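Local atomic coordinates of ThiJ/PfpI domain protein (Brachyspira murdochii, PDB entry 4HCJ), a protein that is of unknown function but belongs to the DJ-1/PfpI family of alpha-beta-alpha sandwich proteins, is probably a hydrolase and binds magnesium ions. Residues A[10-15]-A[25-30]; A[21-26]-A[105-110]; A[45-50]-A[55-60]; A[73-78]-A[92-97]. All coordinates share one frame; numbering follows the deposited sequence.

Interaction 1 of 4, residues A[10-15]-A[25-30]; sequences ILYVMS and FESKKI
With CG opposite the carbonyl carbon (chi1 -70°), Tyr12 sends its phenol from strand 9-13 onto helix 21-33, where Ser27 OG lies between its own backbone N and carbonyl carbon (chi1 68°), facing the phenol. The hydroxyls touch at the ring's edge: Ser27 OG lies in the plane of the Tyr12 ring, 3.4 Å from CE1, and Tyr12 OH donates to Ser27 OG over 2.7 Å. Ser27 OG shares its one proton between the helix carbonyl oxygens of Glu23, the stronger partner, and Tyr24, so this buried oxygen is tied to the strand and to its own helix. Next along the helix, Lys28 N comes within 3.0 Å of Tyr12 OH, but the angle is too poor for a hydrogen bond. Lys28 CB packs against that same OH at 3.4 Å, while the extended lysine chain leads off to Tyr24 OH. A phenylalanine in place of Tyr12 would probably leave Ser27 OG without its donor and open a small gap against the Lys28 backbone. The pair spans the first two elements of the beta-alpha-beta unit formed by strand 9-13, helix 21-33 and strand 37-42. The Tyr24 ring packs edge-to-face with that of Tyr12, Thr38 and Val74 from the adjoining strands touch the tyrosine, and Ala166 of helix 162-174 meets Ser27.

Interaction 2 of 4, residues A[21-26]-A[105-110]; sequences DEEYFE and AGIGSG
The apolar part of this contact is made by Glu23 and Ile107, whose side chains run across one another between helix 21-33 and the end of strand 103-107. Glu23 is stretched out beyond CG (chi2 174°), and its methylene groups lie on the isoleucine branches: CG is 3.8 Å from Ile107 CD1, and CB is 3.9 Å from Ile107 CG2. Having CG1 of Ile107 opposite its backbone N (chi1 180°) brings CG1 and CD1 alongside the Glu23 CG and CD atoms.

The backbone supplies the second element. Ile107 to Gly110 form a type II' turn, closed by Gly110 N to Ile107 O at 3.0 Å, with Gly108 at a positive phi of 56°. A tight turn following the strand is the nucleophile elbow of the DJ-1/PfpI family, which in DJ-1 itself bears a cysteine facing a conserved glutamate; Gly108 and Glu23 probably occupy the equivalent positions. With glycine here that thiol is absent, and Glu23 OE2 approaches Gly108 CA at 3.7 Å.

Polar links are divided between the two carboxylate oxygens. Glu23 OE1 sits 3.4 Å from Ile107 O, two acceptors side by side, and finds its donor elsewhere, in Gly77 N. Glu23 OE2 accepts a hydrogen bond of 2.7 Å from a water that in turn accepts one of 2.9 Å from Ser109 N, so the turn is bridged to the helix by solvent. Ser109 OG is engaged separately by Asp131, and Val76 and Pro159 pack on the glutamate.

Interaction 3 of 4, residues A[45-50]-A[55-60]; sequences IGTAQG and MTNIDL. With FMT (formic acid), chain F.
The flat side-chain amide of Asn57, in the conformer described, meets Thr47 through its oxygen: Thr47 OG1 donates to Asn57 OD1 at 2.8 Å, tilted 24° from the carbonyl plane. Thr47 has its hydroxyl opposite the carbonyl carbon (chi1 -53°), which swings OG1 over to the other strand. In the second flat group, the Asp59 carboxylate, OD2 accepts a hydrogen bond from Val40 N and lies 2.7 Å from O1 of a formic acid, probably from the crystallisation liquor.

The backbones form an antiparallel beta hairpin. Ala48 and Thr56 are a hydrogen-bonded pair, with Ala48 N to Thr56 O at 2.8 Å and Thr56 N to Ala48 O at 3.1 Å; the first lies nearly along the C=O axis, the second is bent away from it. Farther on, Ile58 N donates to Gly46 O at 2.8 Å. Thr47 with Asn57 and Gln49 with Met55 are the non-hydrogen-bonded pairs. The axes of segments 46-50 and 55-58 lie at 140°, consistent with a pronounced twist.

Thr47, Gln49, Met55 and Asn57 share the exposed side. On the other, Ala48 CB meets Ile58 CD1 at 3.8 Å, both residues being buried, and Thr56 OG1 reaches Tyr24 OH. Beyond the paired part, Ile45 folds its CD1 to within 3.5 Å of Leu60 C.

Strand 46-50 is the outermost on this side of the large sheet, although Gln49 also bonds the backbones of Gly16 and Asn18. Strand 55-61 joins the hairpin to parallel strand 37-42, where Val40 and Ser42 take up Asp59 and Leu60 and pack against Ile58.

Interaction 4 of 4, residues A[73-78]-A[92-97]; sequences VVFVGG and GLAKLF
This is a buried, apolar strand-to-helix contact within the beta-alpha-beta unit of strand 72-75, helix 88-99 and strand 103-107. The segment axes approach to 9.7 Å at 147° between their directions, so the helix runs back roughly antiparallel to the strand it covers. Two pairs of side chains carry most of the contact. Val73 sits over a face of the Phe97 ring: its CB is 3.7 Å from the ring centroid and only 10° off the normal, a CH-pi contact. Its CG1, placed between the backbone N and carbonyl carbon at chi1 61°, reaches the root of the ring, 3.5 Å from Phe97 CG. Phe75 arrives differently, end-on, with CZ touching Ala94 CB at 3.7 Å and Ala94 N, which lies near the ring plane, at 3.6 Å. Putting an alanine at Phe97 would probably strip Val73 of its aromatic cover and open a gap between strand and helix, where Val104 and Phe70 also touch the ring. With carbon surfaces making both side-chain pairings, the position of the helix here is probably set by close fit and the burial of apolar surface rather than by directional polar bonds.

In the fold
Interactions 1, 2 and 4 are buried, whereas interaction 3 lies at the surface, its centre about 16 Å from the centre of the chain. All four reach the large sheet. Helix 21-33 serves interactions 1 and 2, through Ser27 and Lys28 in one and Glu23 in the other, while strand 72-75 of interaction 4 is sheet neighbour to both strand 9-13 and strand 103-107. Backbone hydrogen bonds, Leu11 with Val74 and Ala105 with Phe75, tie it to interactions 1 and 2. Chemistry follows place: a hydroxyl pair in interaction 1, a carboxylate with a bridging water in interaction 2, backbone pairing in interaction 3, carbon packing in interaction 4.

Interaction 1 of 4, residues A[10-15]-A[25-30]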
loop_
_atom_site.group_PDB
_atom_site.type_symbol
_atom_site.label_atom_id
_atom_site.label_comp_id
_atom_site.label_asym_id
_atom_site.label_seq_id
_atom_site.Cartn_x
_atom_site.Cartn_y
_atom_site.Cartn_z
ATOM N N ILE A 10 -7.622 8.023 -2.038
ATOM C CA ILE A 10 -6.607 7.042 -1.677
ATOM C C ILE A 10 -5.446 7.129 -2.661
ATOM O O ILE A 10 -5.658 7.200 -3.872
ATOM C CB ILE A 10 -7.194 5.616 -1.661
ATOM C CG1 ILE A 10 -8.238 5.478 -0.553
ATOM C CG2 ILE A 10 -6.091 4.549 -1.522
ATOM C CD1 ILE A 10 -8.991 4.164 -0.595
ATOM N N LEU A 11 -4.227 7.114 -2.136
ATOM C CA LEU A 11 -3.004 7.105 -2.931
ATOM C C LEU A 11 -2.402 5.713 -3.013
ATOM O O LEU A 11 -2.214 5.076 -1.965
ATOM C CB LEU A 11 -1.964 8.010 -2.284
ATOM C CG LEU A 11 -0.593 8.040 -2.964
ATOM C CD1 LEU A 11 -0.683 8.695 -4.351
ATOM C CD2 LEU A 11 0.418 8.741 -2.088
ATOM N N TYR A 12 -2.069 5.248 -4.214
ATOM C CA TYR A 12 -1.223 4.083 -4.379
ATOM C C TYR A 12 0.240 4.493 -4.531
ATOM O O TYR A 12 0.553 5.508 -5.168
ATOM C CB TYR A 12 -1.623 3.305 -5.617
ATOM C CG TYR A 12 -2.938 2.580 -5.567
ATOM C CD1 TYR A 12 -3.046 1.354 -4.921
ATOM C CD2 TYR A 12 -4.075 3.104 -6.180
ATOM C CE1 TYR A 12 -4.228 0.651 -4.891
ATOM C CE2 TYR A 12 -5.271 2.397 -6.170
ATOM C CZ TYR A 12 -5.343 1.177 -5.525
ATOM O OH TYR A 12 -6.536 0.491 -5.556
ATOM N N VAL A 13 1.126 3.674 -3.982
ATOM C CA VAL A 13 2.558 3.720 -4.254
ATOM C C VAL A 13 2.925 2.379 -4.866
ATOM O O VAL A 13 2.679 1.334 -4.250
ATOM C CB VAL A 13 3.361 3.943 -2.947
ATOM C CG1 VAL A 13 4.847 3.678 -3.152
ATOM C CG2 VAL A 13 3.113 5.352 -2.408
HETATM N N MSE A 14 3.492 2.379 -6.075
HETATM C CA MSE A 14 3.820 1.114 -6.718
HETATM C C MSE A 14 4.864 1.316 -7.787
HETATM O O MSE A 14 5.130 2.442 -8.234
HETATM C CB MSE A 14 2.562 0.427 -7.276
HETATM C CG MSE A 14 1.954 1.093 -8.493
HETATM SE SE MSE A 14 0.074 0.537 -8.562
HETATM C CE MSE A 14 -0.265 0.811 -10.434
ATOM N N SER A 15 5.492 0.216 -8.182
ATOM C CA SER A 15 6.474 0.232 -9.255
ATOM C C SER A 15 5.790 0.434 -10.605
ATOM O O SER A 15 4.728 -0.142 -10.877
ATOM C CB SER A 15 7.295 -1.064 -9.238
ATOM O OG SER A 15 6.474 -2.209 -9.401
ATOM N N PHE A 25 -5.683 -3.614 -9.374
ATOM C CA PHE A 25 -6.969 -3.517 -10.064
ATOM C C PHE A 25 -8.150 -3.963 -9.198
ATOM O O PHE A 25 -9.216 -3.341 -9.237
ATOM C CB PHE A 25 -6.944 -4.278 -11.396
ATOM C CG PHE A 25 -6.029 -3.661 -12.423
ATOM C CD1 PHE A 25 -6.357 -2.459 -13.050
ATOM C CD2 PHE A 25 -4.828 -4.285 -12.754
ATOM C CE1 PHE A 25 -5.494 -1.891 -13.988
ATOM C CE2 PHE A 25 -3.964 -3.723 -13.695
ATOM C CZ PHE A 25 -4.298 -2.527 -14.306
ATOM N N GLU A 26 -7.977 -5.033 -8.426
ATOM C CA GLU A 26 -9.086 -5.517 -7.610
ATOM C C GLU A 26 -9.374 -4.586 -6.441
ATOM O O GLU A 26 -10.531 -4.364 -6.087
ATOM C CB GLU A 26 -8.839 -6.947 -7.128
ATOM C CG GLU A 26 -8.753 -7.944 -8.274
ATOM C CD GLU A 26 -8.483 -9.373 -7.817
ATOM O OE1 GLU A 26 -8.491 -9.625 -6.595
ATOM O OE2 GLU A 26 -8.271 -10.252 -8.676
ATOM N N SER A 27 -8.339 -4.009 -5.852
ATOM C CA SER A 27 -8.578 -3.063 -4.769
ATOM C C SER A 27 -9.190 -1.775 -5.298
ATOM O O SER A 27 -10.086 -1.212 -4.660
ATOM C CB SER A 27 -7.319 -2.788 -3.937
ATOM O OG SER A 27 -6.318 -2.077 -4.649
ATOM N N LYS A 28 -8.733 -1.335 -6.470
ATOM C CA LYS A 28 -9.217 -0.092 -7.044
ATOM C C LYS A 28 -10.733 -0.148 -7.265
ATOM O O LYS A 28 -11.446 0.817 -6.981
ATOM C CB LYS A 28 -8.489 0.214 -8.350
ATOM C CG LYS A 28 -8.973 1.479 -9.048
ATOM C CD LYS A 28 -8.128 1.745 -10.294
ATOM C CE LYS A 28 -8.623 2.932 -11.105
ATOM N NZ LYS A 28 -7.733 3.140 -12.254
ATOM N N LYS A 29 -11.226 -1.273 -7.763
ATOM C CA LYS A 29 -12.654 -1.395 -8.036
ATOM C C LYS A 29 -13.471 -1.249 -6.750
ATOM O O LYS A 29 -14.513 -0.574 -6.735
ATOM C CB LYS A 29 -12.946 -2.740 -8.694
ATOM C CG LYS A 29 -14.373 -2.893 -9.145
ATOM C CD LYS A 29 -14.731 -4.340 -9.451
ATOM C CE LYS A 29 -14.024 -4.868 -10.677
ATOM N NZ LYS A 29 -14.601 -6.178 -11.084
ATOM N N ILE A 30 -12.990 -1.874 -5.678
ATOM C CA ILE A 30 -13.653 -1.799 -4.384
ATOM C C ILE A 30 -13.569 -0.389 -3.788
ATOM O O ILE A 30 -14.570 0.155 -3.298
ATOM C CB ILE A 30 -13.090 -2.875 -3.451
ATOM C CG1 ILE A 30 -13.588 -4.251 -3.928
ATOM C CG2 ILE A 30 -13.453 -2.624 -1.991
ATOM C CD1 ILE A 30 -12.830 -5.439 -3.360
#

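Interaction 2 of 4, residues A[21-26]-A[105-110]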
loop_
_atom_site.group_PDB
_atom_site.type_symbol
_atom_site.label_atom_id
_atom_site.label_comp_id
_atom_site.label_asym_id
_atom_site.label_seq_id
_atom_site.Cartn_x
_atom_site.Cartn_y
_atom_site.Cartn_z
ATOM N N ASP A 21 -0.714 -6.988 -10.578
ATOM C CA ASP A 21 -1.964 -6.521 -11.170
ATOM C C ASP A 21 -3.161 -6.664 -10.238
ATOM O O ASP A 21 -3.939 -5.723 -10.079
ATOM C CB ASP A 21 -2.281 -7.278 -12.475
ATOM C CG ASP A 21 -1.221 -7.116 -13.541
ATOM O OD1 ASP A 21 -1.583 -6.770 -14.690
ATOM O OD2 ASP A 21 -0.038 -7.364 -13.235
ATOM N N GLU A 22 -3.343 -7.837 -9.639
ATOM C CA GLU A 22 -4.576 -8.072 -8.897
ATOM C C GLU A 22 -4.678 -7.134 -7.709
ATOM O O GLU A 22 -5.751 -6.646 -7.358
ATOM C CB GLU A 22 -4.621 -9.506 -8.371
ATOM C CG GLU A 22 -4.493 -10.582 -9.427
ATOM C CD GLU A 22 -3.067 -11.097 -9.594
ATOM O OE1 GLU A 22 -2.104 -10.295 -9.516
ATOM O OE2 GLU A 22 -2.902 -12.326 -9.798
ATOM N N GLU A 23 -3.543 -6.902 -7.064
ATOM C CA GLU A 23 -3.525 -6.065 -5.866
ATOM C C GLU A 23 -4.002 -4.663 -6.185
ATOM O O GLU A 23 -4.760 -4.069 -5.405
ATOM C CB GLU A 23 -2.121 -6.024 -5.256
ATOM C CG GLU A 23 -1.640 -7.367 -4.716
ATOM C CD GLU A 23 -0.198 -7.355 -4.246
ATOM O OE1 GLU A 23 0.434 -6.287 -4.298
ATOM O OE2 GLU A 23 0.303 -8.427 -3.818
ATOM N N TYR A 24 -3.568 -4.135 -7.333
ATOM C CA TYR A 24 -3.995 -2.825 -7.778
ATOM C C TYR A 24 -5.429 -2.838 -8.324
ATOM O O TYR A 24 -6.297 -2.119 -7.816
ATOM C CB TYR A 24 -3.022 -2.265 -8.836
ATOM C CG TYR A 24 -3.523 -0.973 -9.453
ATOM C CD1 TYR A 24 -3.554 0.220 -8.722
ATOM C CD2 TYR A 24 -3.984 -0.950 -10.763
ATOM C CE1 TYR A 24 -4.030 1.385 -9.282
ATOM C CE2 TYR A 24 -4.452 0.220 -11.335
ATOM C CZ TYR A 24 -4.473 1.385 -10.591
ATOM O OH TYR A 24 -4.935 2.540 -11.176
ATOM N N PHE A 25 -5.683 -3.614 -9.374
ATOM C CA PHE A 25 -6.969 -3.517 -10.064
ATOM C C PHE A 25 -8.150 -3.963 -9.198
ATOM O O PHE A 25 -9.216 -3.341 -9.237
ATOM C CB PHE A 25 -6.944 -4.278 -11.396
ATOM C CG PHE A 25 -6.029 -3.661 -12.423
ATOM C CD1 PHE A 25 -6.357 -2.459 -13.050
ATOM C CD2 PHE A 25 -4.828 -4.285 -12.754
ATOM C CE1 PHE A 25 -5.494 -1.891 -13.988
ATOM C CE2 PHE A 25 -3.964 -3.723 -13.695
ATOM C CZ PHE A 25 -4.298 -2.527 -14.306
ATOM N N GLU A 26 -7.977 -5.033 -8.426
ATOM C CA GLU A 26 -9.086 -5.517 -7.610
ATOM C C GLU A 26 -9.374 -4.586 -6.441
ATOM O O GLU A 26 -10.531 -4.364 -6.087
ATOM C CB GLU A 26 -8.839 -6.947 -7.128
ATOM C CG GLU A 26 -8.753 -7.944 -8.274
ATOM C CD GLU A 26 -8.483 -9.373 -7.817
ATOM O OE1 GLU A 26 -8.491 -9.625 -6.595
ATOM O OE2 GLU A 26 -8.271 -10.252 -8.676
ATOM N N ALA A 105 -1.402 1.398 4.427
ATOM C CA ALA A 105 -1.797 0.044 4.088
ATOM C C ALA A 105 -0.815 -0.547 3.090
ATOM O O ALA A 105 -0.329 0.171 2.209
ATOM C CB ALA A 105 -3.216 0.030 3.524
ATOM N N GLY A 106 -0.538 -1.835 3.197
ATOM C CA GLY A 106 0.310 -2.509 2.238
ATOM C C GLY A 106 -0.174 -3.915 1.993
ATOM O O GLY A 106 -0.714 -4.572 2.898
ATOM N N ILE A 107 0.079 -4.400 0.788
ATOM C CA ILE A 107 -0.309 -5.735 0.399
ATOM C C ILE A 107 0.842 -6.438 -0.286
ATOM O O ILE A 107 1.576 -5.850 -1.088
ATOM C CB ILE A 107 -1.612 -5.728 -0.462
ATOM C CG1 ILE A 107 -2.009 -7.148 -0.873
ATOM C CG2 ILE A 107 -1.512 -4.776 -1.657
ATOM C CD1 ILE A 107 -3.446 -7.272 -1.374
ATOM N N GLY A 108 1.024 -7.705 0.053
ATOM C CA GLY A 108 2.096 -8.475 -0.543
ATOM C C GLY A 108 3.431 -7.786 -0.322
ATOM O O GLY A 108 3.728 -7.297 0.767
ATOM N N SER A 109 4.246 -7.741 -1.370
ATOM C CA SER A 109 5.579 -7.157 -1.251
ATOM C C SER A 109 5.582 -5.672 -0.860
ATOM O O SER A 109 6.603 -5.164 -0.410
ATOM C CB SER A 109 6.380 -7.388 -2.520
ATOM O OG SER A 109 6.633 -8.772 -2.666
ATOM N N GLY A 110 4.450 -4.980 -1.013
ATOM C CA GLY A 110 4.382 -3.612 -0.531
ATOM C C GLY A 110 4.638 -3.469 0.966
ATOM O O GLY A 110 5.130 -2.432 1.427
HETATM O O HOH W 1 2.981 -8.732 -3.805
#

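Interaction 3 of 4, residues A[45-50]-A[55-60]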
loop_
_atom_site.group_PDB
_atom_site.type_symbol
_atom_site.label_atom_id
_atom_site.label_comp_id
_atom_site.label_asym_id
_atom_site.label_seq_id
_atom_site.Cartn_x
_atom_site.Cartn_y
_atom_site.Cartn_z
ATOM N N ILE A 45 5.972 9.984 -14.600
ATOM C CA ILE A 45 4.606 10.261 -15.038
ATOM C C ILE A 45 4.416 9.600 -16.395
ATOM O O ILE A 45 5.105 9.932 -17.374
ATOM C CB ILE A 45 4.344 11.783 -15.171
ATOM C CG1 ILE A 45 4.576 12.493 -13.832
ATOM C CG2 ILE A 45 2.943 12.035 -15.715
ATOM C CD1 ILE A 45 3.716 11.979 -12.739
ATOM N N GLY A 46 3.463 8.692 -16.482
ATOM C CA GLY A 46 3.208 7.994 -17.726
ATOM C C GLY A 46 2.533 6.670 -17.444
ATOM O O GLY A 46 1.957 6.475 -16.376
ATOM N N THR A 47 2.631 5.750 -18.386
ATOM C CA THR A 47 1.882 4.509 -18.310
ATOM C C THR A 47 2.655 3.436 -17.565
ATOM O O THR A 47 3.788 3.115 -17.940
ATOM C CB THR A 47 1.532 4.022 -19.715
ATOM O OG1 THR A 47 0.878 5.089 -20.410
ATOM C CG2 THR A 47 0.639 2.789 -19.637
ATOM N N ALA A 48 2.039 2.909 -16.512
ATOM C CA ALA A 48 2.558 1.777 -15.758
ATOM C C ALA A 48 2.046 0.468 -16.350
ATOM O O ALA A 48 0.953 0.420 -16.922
ATOM C CB ALA A 48 2.121 1.877 -14.318
ATOM N N GLN A 49 2.822 -0.602 -16.209
ATOM C CA GLN A 49 2.391 -1.909 -16.709
ATOM C C GLN A 49 2.648 -2.981 -15.662
ATOM O O GLN A 49 3.754 -3.101 -15.136
ATOM C CB GLN A 49 3.099 -2.272 -18.009
ATOM C CG GLN A 49 2.671 -3.605 -18.573
ATOM C CD GLN A 49 3.399 -3.923 -19.863
ATOM O OE1 GLN A 49 3.174 -3.281 -20.887
ATOM N NE2 GLN A 49 4.290 -4.907 -19.817
ATOM N N GLY A 50 1.609 -3.754 -15.370
ATOM C CA GLY A 50 1.693 -4.782 -14.356
ATOM C C GLY A 50 2.455 -5.991 -14.842
ATOM O O GLY A 50 2.663 -6.185 -16.043
HETATM N N MSE A 55 -2.413 -2.265 -17.767
HETATM C CA MSE A 55 -1.867 -0.917 -17.771
HETATM C C MSE A 55 -2.712 0.049 -16.963
HETATM O O MSE A 55 -3.930 -0.121 -16.816
HETATM C CB MSE A 55 -1.698 -0.418 -19.205
HETATM C CG MSE A 55 -0.469 -1.021 -19.884
HETATM SE SE MSE A 55 -0.333 -0.616 -21.760
HETATM C CE MSE A 55 -1.799 -1.749 -22.318
ATOM N N THR A 56 -2.047 1.075 -16.447
ATOM C CA THR A 56 -2.749 2.168 -15.817
ATOM C C THR A 56 -1.844 3.389 -15.847
ATOM O O THR A 56 -0.626 3.271 -15.935
ATOM C CB THR A 56 -3.184 1.806 -14.363
ATOM O OG1 THR A 56 -4.181 2.733 -13.943
ATOM C CG2 THR A 56 -1.996 1.838 -13.394
ATOM N N ASN A 57 -2.393 4.590 -15.815
ATOM C CA ASN A 57 -1.487 5.735 -15.799
ATOM C C ASN A 57 -1.111 6.168 -14.382
ATOM O O ASN A 57 -1.885 6.058 -13.438
ATOM C CB ASN A 57 -1.998 6.914 -16.644
ATOM C CG ASN A 57 -1.906 6.658 -18.166
ATOM O OD1 ASN A 57 -1.150 5.804 -18.651
ATOM N ND2 ASN A 57 -2.670 7.428 -18.923
ATOM N N ILE A 58 0.116 6.643 -14.275
ATOM C CA ILE A 58 0.699 7.177 -13.060
ATOM C C ILE A 58 0.372 8.662 -13.016
ATOM O O ILE A 58 0.747 9.418 -13.922
ATOM C CB ILE A 58 2.215 6.965 -13.021
ATOM C CG1 ILE A 58 2.555 5.477 -13.060
ATOM C CG2 ILE A 58 2.804 7.648 -11.803
ATOM C CD1 ILE A 58 3.924 5.179 -13.664
ATOM N N ASP A 59 -0.326 9.082 -11.963
ATOM C CA ASP A 59 -0.765 10.459 -11.798
ATOM C C ASP A 59 0.299 11.393 -11.234
ATOM O O ASP A 59 0.306 12.591 -11.565
ATOM C CB ASP A 59 -1.985 10.506 -10.878
ATOM C CG ASP A 59 -3.117 9.653 -11.390
ATOM O OD1 ASP A 59 -3.727 10.055 -12.397
ATOM O OD2 ASP A 59 -3.381 8.580 -10.816
ATOM N N LEU A 60 1.131 10.860 -10.340
ATOM C CA LEU A 60 2.007 11.666 -9.499
ATOM C C LEU A 60 3.371 11.010 -9.365
ATOM O O LEU A 60 3.466 9.783 -9.265
ATOM C CB LEU A 60 1.430 11.728 -8.064
ATOM C CG LEU A 60 0.126 12.511 -7.906
ATOM C CD1 LEU A 60 -0.562 12.158 -6.593
ATOM C CD2 LEU A 60 0.376 14.006 -7.961
HETATM C C FMT F . -4.401 6.140 -12.103
HETATM O O1 FMT F . -5.222 6.691 -11.338
HETATM O O2 FMT F . -4.578 5.708 -13.268
#

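Interaction 4 of 4, residues A[73-78]-A[92-97]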
loop_
_atom_site.group_PDB
_atom_site.type_symbol
_atom_site.label_atom_id
_atom_site.label_comp_id
_atom_site.label_asym_id
_atom_site.label_seq_id
_atom_site.Cartn_x
_atom_site.Cartn_y
_atom_site.Cartn_z
ATOM N N VAL A 73 -2.656 5.767 2.187
ATOM C CA VAL A 73 -1.707 5.319 1.180
ATOM C C VAL A 73 -1.715 3.796 1.164
ATOM O O VAL A 73 -1.844 3.156 2.212
ATOM C CB VAL A 73 -0.289 5.903 1.434
ATOM C CG1 VAL A 73 0.286 5.454 2.784
ATOM C CG2 VAL A 73 0.662 5.534 0.314
ATOM N N VAL A 74 -1.616 3.245 -0.041
ATOM C CA VAL A 74 -1.607 1.797 -0.266
ATOM C C VAL A 74 -0.357 1.424 -1.047
ATOM O O VAL A 74 -0.178 1.851 -2.210
ATOM C CB VAL A 74 -2.854 1.358 -1.047
ATOM C CG1 VAL A 74 -2.771 -0.118 -1.432
ATOM C CG2 VAL A 74 -4.126 1.657 -0.251
ATOM N N PHE A 75 0.503 0.627 -0.421
ATOM C CA PHE A 75 1.726 0.113 -1.043
ATOM C C PHE A 75 1.424 -1.222 -1.712
ATOM O O PHE A 75 1.149 -2.223 -1.038
ATOM C CB PHE A 75 2.833 -0.034 0.011
ATOM C CG PHE A 75 3.284 1.278 0.586
ATOM C CD1 PHE A 75 4.292 2.011 -0.035
ATOM C CD2 PHE A 75 2.702 1.796 1.740
ATOM C CE1 PHE A 75 4.699 3.241 0.471
ATOM C CE2 PHE A 75 3.108 3.031 2.242
ATOM C CZ PHE A 75 4.101 3.751 1.601
ATOM N N VAL A 76 1.468 -1.228 -3.041
ATOM C CA VAL A 76 1.215 -2.419 -3.835
ATOM C C VAL A 76 2.517 -3.175 -4.068
ATOM O O VAL A 76 3.578 -2.556 -4.218
ATOM C CB VAL A 76 0.539 -2.016 -5.185
ATOM C CG1 VAL A 76 0.542 -3.149 -6.200
ATOM C CG2 VAL A 76 -0.885 -1.529 -4.926
ATOM N N GLY A 77 2.434 -4.502 -4.079
ATOM C CA GLY A 77 3.579 -5.353 -4.284
ATOM C C GLY A 77 3.821 -5.736 -5.738
ATOM O O GLY A 77 3.709 -4.910 -6.669
ATOM N N GLY A 78 4.161 -7.010 -5.914
ATOM C CA GLY A 78 4.633 -7.531 -7.182
ATOM C C GLY A 78 6.146 -7.537 -7.219
ATOM O O GLY A 78 6.811 -6.822 -6.467
ATOM N N GLY A 92 9.805 7.187 3.004
ATOM C CA GLY A 92 9.442 8.506 3.476
ATOM C C GLY A 92 7.939 8.738 3.400
ATOM O O GLY A 92 7.360 9.352 4.293
ATOM N N LEU A 93 7.296 8.260 2.335
ATOM C CA LEU A 93 5.837 8.383 2.246
ATOM C C LEU A 93 5.128 7.555 3.314
ATOM O O LEU A 93 4.110 7.988 3.862
ATOM C CB LEU A 93 5.334 8.022 0.850
ATOM C CG LEU A 93 5.734 8.995 -0.264
ATOM C CD1 LEU A 93 5.238 8.491 -1.616
ATOM C CD2 LEU A 93 5.202 10.400 0.009
ATOM N N ALA A 94 5.637 6.368 3.615
ATOM C CA ALA A 94 5.044 5.556 4.677
ATOM C C ALA A 94 5.054 6.328 6.000
ATOM O O ALA A 94 4.045 6.399 6.708
ATOM C CB ALA A 94 5.788 4.252 4.831
ATOM N N LYS A 95 6.201 6.917 6.326
ATOM C CA LYS A 95 6.338 7.669 7.567
ATOM C C LYS A 95 5.483 8.934 7.553
ATOM O O LYS A 95 4.861 9.284 8.561
ATOM C CB LYS A 95 7.807 8.023 7.814
ATOM C CG LYS A 95 8.691 6.799 7.992
ATOM C CD LYS A 95 10.106 7.146 8.400
ATOM C CE LYS A 95 11.120 6.391 7.558
ATOM N NZ LYS A 95 11.433 7.121 6.295
ATOM N N LEU A 96 5.452 9.611 6.405
ATOM C CA LEU A 96 4.673 10.845 6.260
ATOM C C LEU A 96 3.202 10.580 6.558
ATOM O O LEU A 96 2.551 11.314 7.308
ATOM C CB LEU A 96 4.816 11.396 4.841
ATOM C CG LEU A 96 3.992 12.637 4.478
ATOM C CD1 LEU A 96 4.518 13.849 5.196
ATOM C CD2 LEU A 96 4.005 12.825 2.961
ATOM N N PHE A 97 2.657 9.534 5.948
ATOM C CA PHE A 97 1.248 9.221 6.156
ATOM C C PHE A 97 0.991 8.797 7.594
ATOM O O PHE A 97 0.014 9.227 8.206
ATOM C CB PHE A 97 0.762 8.185 5.145
ATOM C CG PHE A 97 0.312 8.796 3.841
ATOM C CD1 PHE A 97 1.214 9.327 2.942
ATOM C CD2 PHE A 97 -1.034 8.844 3.523
ATOM C CE1 PHE A 97 0.782 9.899 1.760
ATOM C CE2 PHE A 97 -1.475 9.422 2.337
ATOM C CZ PHE A 97 -0.562 9.952 1.460
#